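Local atomic coordinates of putative protease (Parabacteroides distasonis ATCC 8503, PDB entry 3KD4), a protein that is of unknown function but is probably an exported hydrolase, perhaps a protease, containing two uncharacterised domain families. Residues 13-18 against 128-133; 22-27 against 117-122; 145-150 against 175-180. One frame throughout, in Å; residues are numbered along the deposited sequence. Where two conformers were deposited one is given.

Contact 1 (13-18 against 128-133)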
ATOM      1  N   LYS A  13      19.681  12.937  -5.609  1.00 17.04           N
ATOM      2  CA  LYS A  13      19.872  11.539  -5.208  1.00 17.59           C
ATOM      3  C   LYS A  13      20.747  10.878  -6.247  1.00 16.67           C
ATOM      4  O   LYS A  13      20.541  11.085  -7.463  1.00 18.00           O
ATOM      5  CB  LYS A  13      18.545  10.801  -5.080  1.00 16.55           C
ATOM      6  CG  LYS A  13      17.695  11.359  -3.954  1.00 19.22           C
ATOM      7  CD  LYS A  13      16.335  10.732  -3.836  1.00 21.48           C
ATOM      8  CE  LYS A  13      15.643  11.228  -2.528  1.00 22.24           C
ATOM      9  NZ  LYS A  13      14.303  10.641  -2.374  1.00 22.91           N
ATOM     10  N   ALA A  14      21.737  10.113  -5.789  1.00 15.68           N
ATOM     11  CA  ALA A  14      22.681   9.481  -6.693  1.00 15.07           C
ATOM     12  C   ALA A  14      22.896   8.048  -6.252  1.00 15.29           C
ATOM     13  O   ALA A  14      23.203   7.808  -5.072  1.00 14.27           O
ATOM     14  CB  ALA A  14      24.010  10.262  -6.711  1.00 14.72           C
ATOM     15  N   TRP A  15      22.739   7.097  -7.184  1.00 14.43           N
ATOM     16  CA  TRP A  15      22.996   5.702  -6.894  1.00 14.55           C
ATOM     17  C   TRP A  15      24.201   5.281  -7.728  1.00 14.59           C
ATOM     18  O   TRP A  15      24.326   5.674  -8.898  1.00 15.87           O
ATOM     19  CB  TRP A  15      21.805   4.794  -7.255  1.00 14.63           C
ATOM     20  CG  TRP A  15      20.584   4.944  -6.453  1.00 14.37           C
ATOM     21  CD1 TRP A  15      20.162   4.159  -5.437  1.00 16.29           C
ATOM     22  CD2 TRP A  15      19.584   5.944  -6.636  1.00 14.52           C
ATOM     23  NE1 TRP A  15      18.940   4.613  -4.958  1.00 15.47           N
ATOM     24  CE2 TRP A  15      18.559   5.694  -5.708  1.00 14.32           C
ATOM     25  CE3 TRP A  15      19.428   6.990  -7.548  1.00 13.93           C
ATOM     26  CZ2 TRP A  15      17.418   6.477  -5.629  1.00 15.12           C
ATOM     27  CZ3 TRP A  15      18.303   7.809  -7.436  1.00 16.67           C
ATOM     28  CH2 TRP A  15      17.322   7.544  -6.475  1.00 16.42           C
ATOM     29  N   THR A  16      25.079   4.510  -7.122  1.00 14.54           N
ATOM     30  CA  THR A  16      26.243   3.977  -7.765  1.00 15.11           C
ATOM     31  C   THR A  16      26.361   2.484  -7.485  1.00 15.22           C
ATOM     32  O   THR A  16      26.305   2.051  -6.330  1.00 15.85           O
ATOM     33  CB  THR A  16      27.496   4.659  -7.231  1.00 15.69           C
ATOM     34  OG1 THR A  16      27.322   6.074  -7.329  1.00 16.15           O
ATOM     35  CG2 THR A  16      28.745   4.187  -8.005  1.00 13.94           C
ATOM     36  N   LEU A  17      26.587   1.712  -8.538  1.00 15.11           N
ATOM     37  CA  LEU A  17      26.963   0.299  -8.408  1.00 15.03           C
ATOM     38  C   LEU A  17      28.430   0.174  -8.802  1.00 15.87           C
ATOM     39  O   LEU A  17      28.790   0.605  -9.867  1.00 16.01           O
ATOM     40  CB  LEU A  17      26.148  -0.548  -9.364  1.00 14.14           C
ATOM     41  CG  LEU A  17      26.494  -2.031  -9.492  1.00 14.86           C
ATOM     42  CD1 LEU A  17      26.227  -2.762  -8.194  1.00 11.48           C
ATOM     43  CD2 LEU A  17      25.714  -2.666 -10.715  1.00 13.95           C
ATOM     44  N   HIS A  18      29.237  -0.464  -7.965  1.00 17.07           N
ATOM     45  CA  HIS A  18      30.648  -0.702  -8.256  1.00 18.48           C
ATOM     46  C   HIS A  18      30.829  -2.120  -8.802  1.00 18.96           C
ATOM     47  O   HIS A  18      29.983  -2.978  -8.568  1.00 17.62           O
ATOM     48  CB  HIS A  18      31.488  -0.523  -7.001  1.00 18.36           C
ATOM     49  CG  HIS A  18      31.400   0.848  -6.427  1.00 20.43           C
ATOM     50  ND1 HIS A  18      32.018   1.934  -7.008  1.00 24.22           N
ATOM     51  CD2 HIS A  18      30.791   1.316  -5.310  1.00 24.07           C
ATOM     52  CE1 HIS A  18      31.765   3.020  -6.291  1.00 22.38           C
ATOM     53  NE2 HIS A  18      31.017   2.672  -5.257  1.00 24.27           N
ATOM     54  N   LEU A 128      21.633  -3.391  -8.702  1.00 16.72           N
ATOM     55  CA  LEU A 128      21.112  -2.060  -8.438  1.00 16.54           C
ATOM     56  C   LEU A 128      19.624  -2.102  -8.814  1.00 16.67           C
ATOM     57  O   LEU A 128      19.266  -2.483  -9.925  1.00 17.45           O
ATOM     58  CB  LEU A 128      21.881  -0.990  -9.238  1.00 17.18           C
ATOM     59  CG  LEU A 128      21.444   0.451  -9.017  1.00 17.20           C
ATOM     60  CD1 LEU A 128      21.522   0.832  -7.509  1.00 23.32           C
ATOM     61  CD2 LEU A 128      22.270   1.494  -9.801  1.00 22.80           C
ATOM     62  N   ASP A 129      18.753  -1.702  -7.889  1.00 16.95           N
ATOM     63  CA  ASP A 129      17.330  -1.942  -7.999  1.00 17.63           C
ATOM     64  C   ASP A 129      16.590  -0.748  -7.324  1.00 17.01           C
ATOM     65  O   ASP A 129      16.557  -0.668  -6.111  1.00 16.72           O
ATOM     66  CB  ASP A 129      17.003  -3.274  -7.301  1.00 16.78           C
ATOM     67  CG  ASP A 129      15.594  -3.810  -7.609  1.00 18.33           C
ATOM     68  OD1 ASP A 129      14.705  -3.070  -8.112  1.00 20.43           O
ATOM     69  OD2 ASP A 129      15.394  -5.028  -7.335  1.00 19.61           O
ATOM     70  N   ILE A 130      16.071   0.156  -8.138  1.00 16.69           N
ATOM     71  CA  ILE A 130      15.594   1.469  -7.692  1.00 17.37           C
ATOM     72  C   ILE A 130      14.119   1.608  -8.048  1.00 17.14           C
ATOM     73  O   ILE A 130      13.704   1.207  -9.129  1.00 15.76           O
ATOM     74  CB  ILE A 130      16.390   2.589  -8.390  1.00 16.71           C
ATOM     75  CG1 ILE A 130      17.886   2.523  -8.001  1.00 18.25           C
ATOM     76  CG2 ILE A 130      15.899   3.970  -8.014  1.00 17.66           C
ATOM     77  CD1 ILE A 130      18.774   3.291  -8.977  1.00 14.31           C
ATOM     78  N   ASN A 131      13.346   2.146  -7.102  1.00 17.66           N
ATOM     79  CA  ASN A 131      11.991   2.587  -7.311  1.00 18.16           C
ATOM     80  C   ASN A 131      11.762   3.800  -6.410  1.00 18.85           C
ATOM     81  O   ASN A 131      11.267   3.666  -5.288  1.00 20.96           O
ATOM     82  CB  ASN A 131      10.994   1.478  -6.945  1.00 19.56           C
ATOM     83  CG  ASN A 131       9.550   1.928  -7.081  1.00 22.27           C
ATOM     84  OD1 ASN A 131       9.202   2.687  -7.991  1.00 26.80           O
ATOM     85  ND2 ASN A 131       8.700   1.443  -6.191  1.00 20.38           N
ATOM     86  N   GLU A 132      12.130   4.981  -6.874  1.00 17.49           N
ATOM     87  CA  GLU A 132      12.193   6.121  -5.986  1.00 17.58           C
ATOM     88  C   GLU A 132      11.121   7.137  -6.314  1.00 17.24           C
ATOM     89  O   GLU A 132      11.043   7.632  -7.426  1.00 15.76           O
ATOM     90  CB  GLU A 132      13.571   6.778  -6.059  1.00 18.18           C
ATOM     91  CG  GLU A 132      13.805   7.830  -4.994  1.00 18.85           C
ATOM     92  CD  GLU A 132      14.113   7.228  -3.633  1.00 20.41           C
ATOM     93  OE1 GLU A 132      14.254   5.991  -3.542  1.00 22.30           O
ATOM     94  OE2 GLU A 132      14.216   8.005  -2.661  1.00 22.28           O
ATOM     95  N   ARG A 133      10.302   7.440  -5.327  1.00 17.91           N
ATOM     96  CA  ARG A 133       9.341   8.535  -5.441  1.00 18.62           C
ATOM     97  C   ARG A 133      10.071   9.872  -5.419  1.00 17.68           C
ATOM     98  O   ARG A 133      10.849  10.097  -4.501  1.00 17.58           O
ATOM     99  CB  ARG A 133       8.397   8.491  -4.233  1.00 19.37           C
ATOM    100  CG  ARG A 133       7.277   9.473  -4.315  1.00 24.94           C
ATOM    101  CD  ARG A 133       6.434   9.536  -3.038  1.00 30.88           C
ATOM    102  NE  ARG A 133       7.156  10.264  -1.989  1.00 37.17           N
ATOM    103  CZ  ARG A 133       7.671   9.727  -0.895  1.00 40.22           C
ATOM    104  NH1 ARG A 133       7.547   8.435  -0.642  1.00 43.86           N
ATOM    105  NH2 ARG A 133       8.318  10.494  -0.043  1.00 41.91           N
TER
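Trp15 reaches across from segment 13-18 to Ile130, and its path carries most of this contact. Its CB begins beside Leu128, 4.0 Å from Leu128 CD1, with CG turned anti to the carbonyl carbon (chi1 -68°). There Ile130 CD1 settles over one face of the indole, 3.5 Å from Trp15 CG, and stands 3.7 Å from the centroid of the five-membered ring in a CH-pi contact. Ile130 CG1 continues beneath Trp15 CD1 and NE1, while its CG2 meets CE2 and CZ2, so a branched aliphatic chain follows much of the length of the flat ring.

Over these short segments the strands run antiparallel (169°), and their axes come no closer than 9.6 Å: they belong to separate sheets packed face to face, as in a beta sandwich, and side chains rather than backbone bonds bridge the gap. Leucine, isoleucine and tryptophan suit such an interior.

At the far rim, Trp15 CH2 meets Glu132 CG at 3.8 Å, CG lying at the edge in the ring plane. The carboxylate plane is turned 67° from the indole. Glu132 bends at chi2, and the extended Lys13 crosses it at about a right angle. Lys13 NZ donates to the anti lone pair of Glu132 OE2 at 2.7 Å, a salt bridge where the interior gives way to a more exposed margin.

Contact 2 (22-27 against 117-122); sequences SQEYRS and SIITKP
Ser117 and Glu24 make the one side-chain hydrogen bond between these antiparallel strands, and Ser117 has more surface buried here than any other residue of the contact. Its OG, anti to the carbonyl carbon (chi1 -63°), donates to the anti lone pair of Glu24 OE2 at 2.6 Å. Glu24 sits opposite Ile119, two residues along from Ser117, and its extended chain reaches diagonally to Ser117. A serine suits the place because its short arm leaves room for Arg26, whose CG passes 3.5 Å from Ser117 OG. The same hydroxyl is also bonded to His60, so the OG of a buried serine is gripped twice. Arg26 itself takes its charge on to Asp115.

On the face carrying Gln23, Tyr25, Ile118 and Thr120, Ile118 brings CD1 to the edge of the Tyr25 ring, near its plane and 4.3 Å from CD2. Their backbones form a hydrogen-bonded pair, Tyr25 N to Ile118 O at 2.9 Å and Ile118 N to Tyr25 O at 2.8 Å. The branched isoleucine favours the extended backbone of a strand.

Ser22 lies just beyond the last bridge, where Gln23 N bonds to Thr120 O at 2.9 Å and Thr120 N bonds back to Gln23 O. Ser22 CB presses on Thr120 O at 3.2 Å and rests 3.9 Å from Pro122 CD, while its OG turns to Asp20. Beyond Thr120 the chain passes through Lys121 to Pro122 as loop; a proline has no backbone N-H to carry on the pairing.

Strand 23-33 is flanked on its other side by strand 6-17, to which Glu24 and Arg26 bond through their backbones; strand 111-120 is flanked on its far side by strand 55-65, to which Ser117 and Ile119 bond likewise.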
ATOM      1  N   SER A  22      29.398  -3.789  -4.475  1.00 17.07           N
ATOM      2  CA  SER A  22      29.106  -2.753  -3.511  1.00 16.84           C
ATOM      3  C   SER A  22      28.303  -1.591  -4.172  1.00 16.66           C
ATOM      4  O   SER A  22      28.298  -1.419  -5.402  1.00 15.84           O
ATOM      5  CB  SER A  22      30.405  -2.228  -2.877  1.00 17.23           C
ATOM      6  OG  SER A  22      31.188  -1.492  -3.790  1.00 16.58           O
ATOM      7  N   GLN A  23      27.598  -0.842  -3.339  1.00 15.99           N
ATOM      8  CA  GLN A  23      26.752   0.264  -3.788  1.00 15.61           C
ATOM      9  C   GLN A  23      26.930   1.467  -2.906  1.00 15.42           C
ATOM     10  O   GLN A  23      27.397   1.384  -1.755  1.00 15.57           O
ATOM     11  CB  GLN A  23      25.268  -0.139  -3.828  1.00 15.30           C
ATOM     12  CG  GLN A  23      25.006  -1.239  -4.836  1.00 16.16           C
ATOM     13  CD  GLN A  23      23.550  -1.604  -4.985  1.00 18.27           C
ATOM     14  OE1 GLN A  23      22.674  -0.833  -4.630  1.00 19.56           O
ATOM     15  NE2 GLN A  23      23.283  -2.790  -5.535  1.00 14.27           N
ATOM     16  N   GLU A  24      26.581   2.622  -3.464  1.00 15.66           N
ATOM     17  CA  GLU A  24      26.421   3.809  -2.669  1.00 15.16           C
ATOM     18  C   GLU A  24      25.114   4.429  -3.062  1.00 15.51           C
ATOM     19  O   GLU A  24      24.741   4.460  -4.269  1.00 16.07           O
ATOM     20  CB  GLU A  24      27.594   4.782  -2.853  1.00 15.72           C
ATOM     21  CG  GLU A  24      27.380   6.115  -2.104  1.00 17.68           C
ATOM     22  CD  GLU A  24      28.599   7.082  -2.102  1.00 20.77           C
ATOM     23  OE1 GLU A  24      29.568   6.783  -2.794  1.00 20.22           O
ATOM     24  OE2 GLU A  24      28.531   8.150  -1.439  1.00 18.58           O
ATOM     25  N   TYR A  25      24.394   4.902  -2.056  1.00 15.18           N
ATOM     26  CA  TYR A  25      23.263   5.801  -2.246  1.00 15.21           C
ATOM     27  C   TYR A  25      23.559   7.125  -1.509  1.00 15.66           C
ATOM     28  O   TYR A  25      23.876   7.129  -0.320  1.00 15.83           O
ATOM     29  CB  TYR A  25      21.969   5.162  -1.714  1.00 15.90           C
ATOM     30  CG  TYR A  25      20.802   6.141  -1.608  1.00 16.05           C
ATOM     31  CD1 TYR A  25      20.228   6.679  -2.746  1.00 17.02           C
ATOM     32  CD2 TYR A  25      20.276   6.537  -0.360  1.00 18.02           C
ATOM     33  CE1 TYR A  25      19.158   7.566  -2.669  1.00 17.78           C
ATOM     34  CE2 TYR A  25      19.179   7.443  -0.278  1.00 16.70           C
ATOM     35  CZ  TYR A  25      18.643   7.947  -1.435  1.00 16.86           C
ATOM     36  OH  TYR A  25      17.581   8.821  -1.426  1.00 21.15           O
ATOM     37  N   ARG A  26      23.529   8.229  -2.218  1.00 15.13           N
ATOM     38  CA  ARG A  26      23.819   9.534  -1.632  1.00 16.05           C
ATOM     39  C   ARG A  26      22.621  10.444  -1.834  1.00 15.67           C
ATOM     40  O   ARG A  26      22.093  10.556  -2.952  1.00 14.57           O
ATOM     41  CB  ARG A  26      25.066  10.169  -2.218  1.00 16.42           C
ATOM     42  CG  ARG A  26      25.435  11.516  -1.557  1.00 17.46           C
ATOM     43  CD  ARG A  26      26.853  11.947  -1.880  1.00 19.54           C
ATOM     44  NE  ARG A  26      27.175  13.213  -1.163  1.00 19.93           N
ATOM     45  CZ  ARG A  26      28.379  13.763  -1.159  1.00 22.58           C
ATOM     46  NH1 ARG A  26      29.386  13.165  -1.790  1.00 21.27           N
ATOM     47  NH2 ARG A  26      28.590  14.882  -0.504  1.00 22.32           N
ATOM     48  N   SER A  27      22.162  11.034  -0.736  1.00 14.54           N
ATOM     49  CA  SER A  27      20.946  11.852  -0.744  1.00 15.11           C
ATOM     50  C   SER A  27      21.255  13.187  -0.148  1.00 15.52           C
ATOM     51  O   SER A  27      21.737  13.222   0.981  1.00 14.88           O
ATOM     52  CB  SER A  27      19.827  11.201   0.099  1.00 15.54           C
ATOM     53  OG  SER A  27      18.760  12.116   0.334  1.00 16.43           O
ATOM     54  N   SER A 117      25.301   9.573   2.810  1.00 13.79           N
ATOM     55  CA  SER A 117      25.388   8.363   2.009  1.00 14.67           C
ATOM     56  C   SER A 117      25.129   7.133   2.840  1.00 15.84           C
ATOM     57  O   SER A 117      25.503   7.060   4.027  1.00 16.24           O
ATOM     58  CB  SER A 117      26.762   8.183   1.382  1.00 15.11           C
ATOM     59  OG  SER A 117      27.076   9.218   0.465  1.00 16.27           O
ATOM     60  N   ILE A 118      24.562   6.141   2.179  1.00 15.76           N
ATOM     61  CA  ILE A 118      24.501   4.782   2.674  1.00 16.36           C
ATOM     62  C   ILE A 118      25.410   3.958   1.745  1.00 16.65           C
ATOM     63  O   ILE A 118      25.200   3.920   0.530  1.00 16.32           O
ATOM     64  CB  ILE A 118      23.073   4.248   2.646  1.00 16.98           C
ATOM     65  CG1 ILE A 118      22.203   5.092   3.600  1.00 17.57           C
ATOM     66  CG2 ILE A 118      23.078   2.739   3.004  1.00 16.85           C
ATOM     67  CD1 ILE A 118      20.687   4.780   3.515  1.00 22.04           C
ATOM     68  N   ILE A 119      26.429   3.332   2.327  1.00 16.79           N
ATOM     69  CA  ILE A 119      27.401   2.550   1.591  1.00 16.93           C
ATOM     70  C   ILE A 119      27.144   1.081   1.892  1.00 16.62           C
ATOM     71  O   ILE A 119      27.154   0.672   3.049  1.00 16.60           O
ATOM     72  CB  ILE A 119      28.811   2.953   1.964  1.00 17.86           C
ATOM     73  CG1 ILE A 119      29.015   4.438   1.603  1.00 20.91           C
ATOM     74  CG2 ILE A 119      29.868   2.038   1.237  1.00 14.85           C
ATOM     75  CD1 ILE A 119      29.851   5.144   2.555  1.00 25.11           C
ATOM     76  N   THR A 120      26.917   0.306   0.846  1.00 16.15           N
ATOM     77  CA  THR A 120      26.568  -1.124   0.980  1.00 17.04           C
ATOM     78  C   THR A 120      27.733  -1.958   0.485  1.00 17.80           C
ATOM     79  O   THR A 120      28.211  -1.783  -0.643  1.00 18.04           O
ATOM     80  CB  THR A 120      25.331  -1.445   0.184  1.00 16.74           C
ATOM     81  OG1 THR A 120      24.249  -0.609   0.640  1.00 15.26           O
ATOM     82  CG2 THR A 120      24.945  -2.895   0.320  1.00 14.86           C
ATOM     83  N   LYS A 121      28.191  -2.860   1.329  1.00 18.64           N
ATOM     84  CA  LYS A 121      29.296  -3.741   0.980  1.00 20.51           C
ATOM     85  C   LYS A 121      28.887  -4.823  -0.030  1.00 20.14           C
ATOM     86  O   LYS A 121      27.708  -5.075  -0.215  1.00 19.22           O
ATOM     87  CB  LYS A 121      29.919  -4.314   2.255  1.00 21.41           C
ATOM     88  CG  LYS A 121      29.147  -5.417   2.933  1.00 25.25           C
ATOM     89  CD  LYS A 121      29.912  -5.747   4.257  1.00 30.58           C
ATOM     90  CE  LYS A 121      29.606  -7.116   4.812  1.00 33.57           C
ATOM     91  NZ  LYS A 121      30.328  -7.270   6.131  1.00 37.45           N
ATOM     92  N   PRO A 122      29.875  -5.450  -0.698  1.00 20.84           N
ATOM     93  CA  PRO A 122      29.529  -6.490  -1.653  1.00 21.88           C
ATOM     94  C   PRO A 122      28.752  -7.604  -0.997  1.00 21.80           C
ATOM     95  O   PRO A 122      28.891  -7.816   0.175  1.00 23.39           O
ATOM     96  CB  PRO A 122      30.898  -7.018  -2.126  1.00 22.32           C
ATOM     97  CG  PRO A 122      31.850  -5.954  -1.841  1.00 22.24           C
ATOM     98  CD  PRO A 122      31.329  -5.256  -0.603  1.00 20.87           C
TER

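Contact 3 (145-150 against 175-180); sequences VSISVP and KEVHWT. With PO4 (phosphate ion), chain D.
Val145 and Ile147 lean on Trp179 across two neighbouring antiparallel strands of the large mixed sheet. Val145 CG2 comes 3.7 Å from Trp179 CE3, and Ile147 CD1 lies 4.0 Å from CZ3 of the same ring. One face of the indole is covered by Val177 CG2 of its own strand, whose CG1 meets Ile147 CB at 3.9 Å. Beta-branched residues suit both the extended backbone and this apolar face, which strands 156-160 and 202-206 of the smaller sheet cover.

Beneath the side chains the backbones bond in three reciprocal pairs: Val145 with Trp179, Ile147 with Val177 and Val149 with Lys175. The face bearing Ser146, Ser148, Glu176 and His178 is polar. Here the aliphatic part of Glu176 passes Ser148, its CG 3.6 Å from Ser148 OG, and in the conformer described a water links that OG to Glu176 OE1.

At the end of the apolar face Lys175 lies side by side with Val149, the two chains pointing the same way. Its bend at chi3 (74°) places CE 3.6 Å from Val149 CG2, and NZ continues to a bound phosphate, probably from the crystallisation liquor, and to the carbonyl of Thr153. An alanine here would probably leave Thr153 O and the phosphate without their ammonium partner and uncover Val149 CG2. Lysine serves both needs, greasy along its stem and charged at its tip: NZ donates to phosphate O2 at 2.7 Å, and Gly152 N bonds to the same ion.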
ATOM      1  N   VAL A 145      18.608  13.454 -10.221  1.00 15.61           N
ATOM      2  CA  VAL A 145      18.787  12.026  -9.928  1.00 15.46           C
ATOM      3  C   VAL A 145      19.779  11.465 -10.908  1.00 15.08           C
ATOM      4  O   VAL A 145      19.806  11.860 -12.106  1.00 16.02           O
ATOM      5  CB  VAL A 145      17.456  11.208  -9.931  1.00 15.83           C
ATOM      6  CG1 VAL A 145      16.617  11.618  -8.719  1.00 16.99           C
ATOM      7  CG2 VAL A 145      16.630  11.401 -11.256  1.00 13.84           C
ATOM      8  N   SER A 146      20.613  10.559 -10.400  1.00 14.13           N
ATOM      9  CA  SER A 146      21.757  10.059 -11.139  1.00 14.75           C
ATOM     10  C   SER A 146      21.961   8.589 -10.844  1.00 14.35           C
ATOM     11  O   SER A 146      21.853   8.173  -9.690  1.00 13.83           O
ATOM     12  CB  SER A 146      22.998  10.824 -10.640  1.00 15.20           C
ATOM     13  OG  SER A 146      24.141  10.363 -11.238  1.00 20.76           O
ATOM     14  N   ILE A 147      22.250   7.797 -11.867  1.00 14.34           N
ATOM     15  CA  ILE A 147      22.581   6.361 -11.669  1.00 14.29           C
ATOM     16  C   ILE A 147      23.906   6.080 -12.355  1.00 14.21           C
ATOM     17  O   ILE A 147      24.074   6.497 -13.490  1.00 15.13           O
ATOM     18  CB  ILE A 147      21.517   5.453 -12.274  1.00 15.33           C
ATOM     19  CG1 ILE A 147      20.142   5.695 -11.630  1.00 16.53           C
ATOM     20  CG2 ILE A 147      21.910   3.936 -12.126  1.00 13.85           C
ATOM     21  CD1 ILE A 147      18.945   5.078 -12.508  1.00 17.20           C
ATOM     22  N   SER A 148      24.861   5.459 -11.660  1.00 14.33           N
ATOM     23  CA  SER A 148      26.166   5.110 -12.243  1.00 14.60           C
ATOM     24  C   SER A 148      26.412   3.653 -12.038  1.00 14.13           C
ATOM     25  O   SER A 148      26.239   3.165 -10.921  1.00 15.55           O
ATOM     26  CB  SER A 148      27.295   5.881 -11.572  1.00 14.64           C
ATOM     27  OG  SER A 148      27.050   7.249 -11.660  1.00 14.85           O
ATOM     28  N   VAL A 149      26.808   2.970 -13.108  1.00 13.85           N
ATOM     29  CA  VAL A 149      27.122   1.540 -13.088  1.00 13.21           C
ATOM     30  C   VAL A 149      28.371   1.320 -13.969  1.00 14.30           C
ATOM     31  O   VAL A 149      28.718   2.180 -14.799  1.00 13.11           O
ATOM     32  CB  VAL A 149      25.940   0.649 -13.565  1.00 13.78           C
ATOM     33  CG1 VAL A 149      24.620   1.032 -12.860  1.00 13.30           C
ATOM     34  CG2 VAL A 149      25.767   0.710 -15.086  1.00 11.69           C
ATOM     35  N   PRO A 150      29.041   0.175 -13.797  1.00 14.89           N
ATOM     36  CA  PRO A 150      30.193  -0.125 -14.647  1.00 16.56           C
ATOM     37  C   PRO A 150      29.791  -0.307 -16.106  1.00 17.11           C
ATOM     38  O   PRO A 150      28.754  -0.860 -16.388  1.00 16.11           O
ATOM     39  CB  PRO A 150      30.758  -1.444 -14.069  1.00 16.38           C
ATOM     40  CG  PRO A 150      30.180  -1.551 -12.705  1.00 17.04           C
ATOM     41  CD  PRO A 150      28.802  -0.874 -12.813  1.00 15.79           C
ATOM     42  N   LYS A 175      29.257   4.091 -16.700  1.00 16.33           N
ATOM     43  CA  LYS A 175      28.139   4.545 -17.477  1.00 17.90           C
ATOM     44  C   LYS A 175      27.200   5.276 -16.484  1.00 17.81           C
ATOM     45  O   LYS A 175      26.817   4.718 -15.449  1.00 16.78           O
ATOM     46  CB  LYS A 175      27.505   3.305 -18.119  1.00 18.81           C
ATOM     47  CG  LYS A 175      26.089   3.400 -18.482  1.00 22.95           C
ATOM     48  CD  LYS A 175      25.670   2.249 -19.417  1.00 25.27           C
ATOM     49  CE  LYS A 175      25.545   0.894 -18.707  1.00 24.83           C
ATOM     50  NZ  LYS A 175      25.134  -0.165 -19.678  1.00 24.33           N
ATOM     51  N   GLU A 176      26.888   6.532 -16.780  1.00 18.44           N
ATOM     52  CA  GLU A 176      26.046   7.333 -15.915  0.50 19.02           C
ATOM     53  C   GLU A 176      24.862   7.909 -16.677  1.00 19.06           C
ATOM     54  O   GLU A 176      24.986   8.301 -17.840  1.00 18.79           O
ATOM     55  CB  GLU A 176      26.854   8.469 -15.300  0.50 19.77           C
ATOM     56  CG  GLU A 176      26.030   9.335 -14.387  0.50 22.21           C
ATOM     57  CD  GLU A 176      26.836  10.445 -13.809  0.50 26.37           C
ATOM     58  OE1 GLU A 176      28.074  10.423 -13.993  0.50 28.96           O
ATOM     59  OE2 GLU A 176      26.227  11.336 -13.170  0.50 29.88           O
ATOM     60  N   VAL A 177      23.700   7.945 -16.022  1.00 18.28           N
ATOM     61  CA  VAL A 177      22.546   8.577 -16.594  1.00 19.07           C
ATOM     62  C   VAL A 177      21.951   9.490 -15.523  1.00 18.45           C
ATOM     63  O   VAL A 177      21.924   9.136 -14.329  1.00 17.15           O
ATOM     64  CB  VAL A 177      21.526   7.543 -17.121  1.00 20.26           C
ATOM     65  CG1 VAL A 177      21.117   6.572 -16.039  1.00 24.12           C
ATOM     66  CG2 VAL A 177      20.311   8.210 -17.695  1.00 20.50           C
ATOM     67  N   HIS A 178      21.522  10.666 -15.939  1.00 16.64           N
ATOM     68  CA  HIS A 178      20.956  11.601 -15.012  1.00 17.34           C
ATOM     69  C   HIS A 178      19.764  12.327 -15.582  1.00 16.49           C
ATOM     70  O   HIS A 178      19.618  12.428 -16.805  1.00 15.52           O
ATOM     71  CB  HIS A 178      22.007  12.584 -14.449  1.00 17.51           C
ATOM     72  CG  HIS A 178      22.676  13.454 -15.466  1.00 18.91           C
ATOM     73  ND1 HIS A 178      23.856  13.109 -16.097  1.00 20.89           N
ATOM     74  CD2 HIS A 178      22.356  14.690 -15.926  1.00 23.02           C
ATOM     75  CE1 HIS A 178      24.223  14.087 -16.908  1.00 22.28           C
ATOM     76  NE2 HIS A 178      23.326  15.052 -16.835  1.00 20.99           N
ATOM     77  N   TRP A 179      18.907  12.805 -14.677  1.00 16.35           N
ATOM     78  CA  TRP A 179      17.766  13.606 -15.055  1.00 17.17           C
ATOM     79  C   TRP A 179      17.681  14.828 -14.125  1.00 17.44           C
ATOM     80  O   TRP A 179      18.052  14.729 -12.952  1.00 16.14           O
ATOM     81  CB  TRP A 179      16.480  12.796 -14.864  1.00 17.63           C
ATOM     82  CG  TRP A 179      16.321  11.534 -15.601  1.00 18.47           C
ATOM     83  CD1 TRP A 179      15.461  11.320 -16.631  1.00 19.61           C
ATOM     84  CD2 TRP A 179      16.946  10.257 -15.327  1.00 17.87           C
ATOM     85  NE1 TRP A 179      15.526  10.014 -17.042  1.00 19.88           N
ATOM     86  CE2 TRP A 179      16.412   9.330 -16.255  1.00 20.52           C
ATOM     87  CE3 TRP A 179      17.877   9.810 -14.398  1.00 18.88           C
ATOM     88  CZ2 TRP A 179      16.816   7.992 -16.302  1.00 19.12           C
ATOM     89  CZ3 TRP A 179      18.281   8.474 -14.435  1.00 19.44           C
ATOM     90  CH2 TRP A 179      17.755   7.585 -15.386  1.00 20.33           C
ATOM     91  N   THR A 180      17.096  15.930 -14.627  1.00 16.58           N
ATOM     92  CA  THR A 180      16.828  17.101 -13.808  1.00 16.98           C
ATOM     93  C   THR A 180      15.365  17.492 -13.925  1.00 17.13           C
ATOM     94  O   THR A 180      14.865  17.760 -15.017  1.00 16.58           O
ATOM     95  CB  THR A 180      17.742  18.254 -14.180  1.00 17.79           C
ATOM     96  OG1 THR A 180      19.099  17.835 -13.998  1.00 18.91           O
ATOM     97  CG2 THR A 180      17.484  19.487 -13.267  1.00 16.79           C
TER
HETATM   98  P   PO4 D   3      27.938  -0.060 -22.135  0.50 45.19           P
HETATM   99  O1  PO4 D   3      28.964   0.905 -21.590  0.50 44.58           O
HETATM  100  O2  PO4 D   3      27.410  -0.867 -20.969  0.50 42.53           O
HETATM  101  O3  PO4 D   3      26.812   0.713 -22.779  0.50 43.57           O
HETATM  102  O4  PO4 D   3      28.584  -0.956 -23.157  0.50 43.87           O
HETATM  103  O   HOH W   1      29.394   8.636 -12.511  1.00 18.71           O

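Contacts 2 and 3 are pairings of adjacent strands within the eight-stranded sheet, whereas contact 1 joins that sheet to the smaller three-stranded one. Segment 13-18 stands between the other two: its strand bonds on one side to strand 23-33 of contact 2 and on the other to strand 140-150 of contact 3, where Leu17 N meets Ser148 O at 2.8 Å. Contacts 2 and 3 themselves do not touch. Contact 1 works through side chains, apolar within and closed by a salt bridge; the other two rest chiefly on backbone bonds. All three are partly buried; contact 3 has one apolar face covered by the smaller sheet and one polar face, while contact 2 runs out into exposed Lys121 and Pro122.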